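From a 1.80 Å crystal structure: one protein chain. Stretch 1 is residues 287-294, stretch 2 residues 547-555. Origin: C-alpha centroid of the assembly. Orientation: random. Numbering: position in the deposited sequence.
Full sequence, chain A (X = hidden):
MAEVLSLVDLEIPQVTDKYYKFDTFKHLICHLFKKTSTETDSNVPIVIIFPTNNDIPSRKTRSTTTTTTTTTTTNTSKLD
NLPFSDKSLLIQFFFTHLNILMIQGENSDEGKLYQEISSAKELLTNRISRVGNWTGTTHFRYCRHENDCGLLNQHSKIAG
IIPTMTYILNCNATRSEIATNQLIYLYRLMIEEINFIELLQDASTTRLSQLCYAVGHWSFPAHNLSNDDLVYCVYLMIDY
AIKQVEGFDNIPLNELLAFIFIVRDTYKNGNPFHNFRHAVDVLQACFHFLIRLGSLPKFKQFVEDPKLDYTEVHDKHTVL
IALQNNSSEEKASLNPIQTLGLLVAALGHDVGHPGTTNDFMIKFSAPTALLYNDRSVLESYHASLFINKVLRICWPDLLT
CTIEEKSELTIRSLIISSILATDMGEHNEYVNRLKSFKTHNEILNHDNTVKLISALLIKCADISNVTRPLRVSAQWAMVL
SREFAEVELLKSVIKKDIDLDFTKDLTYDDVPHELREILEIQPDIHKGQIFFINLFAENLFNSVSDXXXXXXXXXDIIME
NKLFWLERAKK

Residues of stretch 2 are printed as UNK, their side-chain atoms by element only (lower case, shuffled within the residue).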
# COMPACT_ATOMS: atom_id res chain seq x y z
N PHE A 287 -1.24 -1.12 -14.50
CA PHE A 287 -1.97 -2.17 -15.21
C PHE A 287 -2.51 -1.65 -16.55
O PHE A 287 -2.31 -2.28 -17.59
CB PHE A 287 -3.09 -2.70 -14.32
CG PHE A 287 -3.69 -3.99 -14.78
CD1 PHE A 287 -2.95 -5.16 -14.74
CD2 PHE A 287 -5.00 -4.05 -15.21
CE1 PHE A 287 -3.49 -6.36 -15.14
CE2 PHE A 287 -5.56 -5.26 -15.61
CZ PHE A 287 -4.80 -6.41 -15.58
N HIS A 288 -3.17 -0.50 -16.52
CA HIS A 288 -3.68 0.11 -17.76
C HIS A 288 -2.56 0.51 -18.73
O HIS A 288 -2.65 0.21 -19.93
CB HIS A 288 -4.60 1.28 -17.48
CG HIS A 288 -6.04 0.89 -17.31
ND1 HIS A 288 -7.03 1.31 -18.16
CD2 HIS A 288 -6.64 0.09 -16.39
CE1 HIS A 288 -8.19 0.79 -17.78
NE2 HIS A 288 -7.98 0.05 -16.70
N PHE A 289 -1.50 1.16 -18.22
CA PHE A 289 -0.34 1.48 -19.05
C PHE A 289 0.17 0.25 -19.79
O PHE A 289 0.36 0.28 -21.00
CB PHE A 289 0.83 2.09 -18.23
CG PHE A 289 0.52 3.42 -17.58
CD1 PHE A 289 -0.55 4.21 -17.99
CD2 PHE A 289 1.34 3.89 -16.56
CE1 PHE A 289 -0.80 5.43 -17.39
CE2 PHE A 289 1.09 5.11 -15.96
CZ PHE A 289 0.02 5.88 -16.37
N LEU A 290 0.37 -0.83 -19.05
CA LEU A 290 0.91 -2.06 -19.61
C LEU A 290 -0.01 -2.71 -20.66
O LEU A 290 0.48 -3.29 -21.64
CB LEU A 290 1.23 -3.05 -18.50
CG LEU A 290 2.42 -2.64 -17.62
CD1 LEU A 290 2.34 -3.29 -16.24
CD2 LEU A 290 3.73 -2.98 -18.30
N ILE A 291 -1.32 -2.61 -20.48
CA ILE A 291 -2.26 -3.11 -21.49
C ILE A 291 -2.14 -2.27 -22.76
O ILE A 291 -1.91 -2.81 -23.84
CB ILE A 291 -3.71 -3.12 -20.98
CG1 ILE A 291 -3.88 -4.24 -19.95
CG2 ILE A 291 -4.68 -3.33 -22.14
CD1 ILE A 291 -5.03 -3.99 -19.00
N ARG A 292 -2.25 -0.96 -22.61
CA ARG A 292 -2.20 -0.05 -23.75
C ARG A 292 -0.84 -0.06 -24.47
O ARG A 292 -0.75 0.34 -25.63
CB ARG A 292 -2.61 1.35 -23.32
CG ARG A 292 -4.06 1.43 -22.89
CD ARG A 292 -4.53 2.87 -22.77
NE ARG A 292 -5.83 3.00 -22.11
CZ ARG A 292 -7.01 2.80 -22.69
NH1 ARG A 292 -7.10 2.44 -23.96
NH2 ARG A 292 -8.12 2.96 -21.97
N LEU A 293 0.21 -0.53 -23.79
CA LEU A 293 1.53 -0.75 -24.39
C LEU A 293 1.68 -2.13 -25.02
O LEU A 293 2.72 -2.43 -25.60
CB LEU A 293 2.62 -0.58 -23.32
CG LEU A 293 2.90 0.86 -22.90
CD1 LEU A 293 3.62 0.92 -21.55
CD2 LEU A 293 3.71 1.58 -23.97
N GLY A 294 0.66 -2.97 -24.89
CA GLY A 294 0.71 -4.31 -25.45
C GLY A 294 1.55 -5.29 -24.65
O GLY A 294 1.85 -6.38 -25.14
N UNK A 547 7.93 9.22 -25.98
CA UNK A 547 8.63 7.94 -26.13
C UNK A 547 7.67 6.78 -26.35
O UNK A 547 8.00 5.85 -27.10
c UNK A 547 11.37 6.26 -25.86
c UNK A 547 10.74 5.96 -23.48
c UNK A 547 9.49 7.64 -24.89
c UNK A 547 10.22 6.28 -24.87
N UNK A 548 6.53 6.81 -25.68
CA UNK A 548 5.56 5.72 -25.73
C UNK A 548 4.19 6.27 -26.16
O UNK A 548 3.34 6.55 -25.31
c UNK A 548 5.46 5.04 -24.36
c UNK A 548 6.50 3.97 -22.36
c UNK A 548 7.20 3.22 -24.64
c UNK A 548 6.74 4.40 -23.80
N UNK A 549 3.98 6.42 -27.48
CA UNK A 549 2.79 7.06 -28.07
C UNK A 549 1.46 6.64 -27.45
O UNK A 549 0.54 7.46 -27.35
c UNK A 549 4.26 6.33 -29.81
c UNK A 549 4.91 5.93 -28.52
c UNK A 549 2.84 6.61 -29.53
N UNK A 550 1.35 5.38 -27.04
CA UNK A 550 0.07 4.83 -26.56
C UNK A 550 -0.46 5.49 -25.28
O UNK A 550 -1.64 5.35 -24.96
n UNK A 550 2.30 0.87 -27.92
o UNK A 550 2.90 2.95 -27.33
c UNK A 550 2.03 2.13 -27.59
c UNK A 550 0.17 3.32 -26.34
c UNK A 550 0.56 2.52 -27.58
N UNK A 551 0.40 6.20 -24.54
CA UNK A 551 -0.02 6.86 -23.30
C UNK A 551 -0.41 8.32 -23.48
O UNK A 551 -0.64 9.03 -22.50
c UNK A 551 0.71 4.22 -21.97
c UNK A 551 1.08 6.72 -22.23
c UNK A 551 1.74 5.33 -22.13
c UNK A 551 2.74 5.30 -20.99
N UNK A 552 -0.53 8.77 -24.74
CA UNK A 552 -0.87 10.17 -25.04
C UNK A 552 -2.17 10.60 -24.35
O UNK A 552 -2.31 11.76 -23.95
c UNK A 552 -0.33 12.85 -26.65
n UNK A 552 -0.81 14.05 -26.34
o UNK A 552 0.87 12.61 -26.66
c UNK A 552 -1.35 11.79 -27.02
c UNK A 552 -0.96 10.39 -26.57
N UNK A 553 -3.11 9.67 -24.20
CA UNK A 553 -4.38 9.97 -23.55
C UNK A 553 -4.20 10.62 -22.17
O UNK A 553 -5.05 11.41 -21.75
o UNK A 553 -3.77 5.10 -19.33
c UNK A 553 -5.42 7.84 -21.10
c UNK A 553 -5.25 8.72 -23.46
c UNK A 553 -3.54 5.88 -21.58
c UNK A 553 -5.06 6.96 -20.09
c UNK A 553 -4.12 5.98 -20.33
c UNK A 553 -4.85 7.75 -22.36
c UNK A 553 -3.90 6.76 -22.59
N UNK A 554 -3.11 10.29 -21.47
CA UNK A 554 -2.82 10.91 -20.17
C UNK A 554 -2.61 12.41 -20.32
O UNK A 554 -3.17 13.20 -19.56
c UNK A 554 -1.61 10.28 -19.47
o UNK A 554 -0.46 10.31 -20.33
c UNK A 554 -1.90 8.83 -19.08
N UNK A 555 -1.80 12.80 -21.30
CA UNK A 555 -1.61 14.22 -21.60
C UNK A 555 -2.93 14.91 -21.97
O UNK A 555 -3.18 16.05 -21.58
s UNK A 555 0.94 13.47 -22.49
c UNK A 555 -0.59 14.39 -22.73

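Position 547 has four side-chain carbons, forked at the second. None comes within 8 Å of stretch 1. The fork identifies Leu547.

Position 548 again has four carbons with the fork at the second. Its CB points toward stretch 1 and lies 3.9 Å from CD2 of Leu293. This is Leu548, the first residue to leave helical geometry here.

Position 549 has three carbons that close a ring onto its own backbone N. It makes no contact with stretch 1. The ring makes it Pro549, which opens a short 3-10 segment.

Position 550 has three carbons, the third carrying one oxygen and one nitrogen. Its CB is 3.2 Å from the backbone O of Arg292, a close approach without a hydrogen bond. The end group is an amide, so this is Gln550. Its OE1 lies 3.7 Å from CD2 of Leu293.

Position 551 has four carbons, forked at the second. CA to CB runs sideways, but the end of the side chain comes nearer to stretch 1, where an end carbon meets Phe289 and Leu293. The residue is Leu551. Its CD2 is 4.2 Å from CD1 of Phe289 and 4.1 Å from CG of Leu293, so one methyl meets both side chains.

Position 552 has three carbons, the third bearing one oxygen and one nitrogen. It is out of reach of stretch 1. The amide gives Gln552.

Position 553 has one carbon, then a ring of six carbons bearing one oxygen. Its CA-to-CB bond points toward stretch 1, and the ring and its oxygen meet Arg292 and Phe289. The phenol identifies Tyr553. Its CE2 is 3.4 Å from CD of Arg292. Its OH lies 3.6 Å from CE1 of Phe289, near the plane and at the edge of that ring. This OH has no hydrogen-bond partner in the model.

Position 554 has one carbon carrying one oxygen and one carbon. Its end carbon meets Phe289. This is Thr554. Its CG2 is 4.0 Å from CE1 of Phe289, while its OG1 donates a hydrogen bond of 2.5 Å to the O of Leu551.

Position 555 has one carbon and one sulfur, hence Cys555. It does not reach stretch 1.

The contact works by packing, with no hydrogen bond across it. Phe289 and Leu293 lie one helical turn apart, so both can meet Leu551. Arg292 adds a cation-pi interaction: its CZ sits 5.0 Å from the centroid of the Tyr553 ring, over the face. NH1 and NH2 of Arg292 are hydrogen-bonded elsewhere in the structure. Together the two stretches bury 444 Å².

Stretch 2 547-555: LLPQLQYTC
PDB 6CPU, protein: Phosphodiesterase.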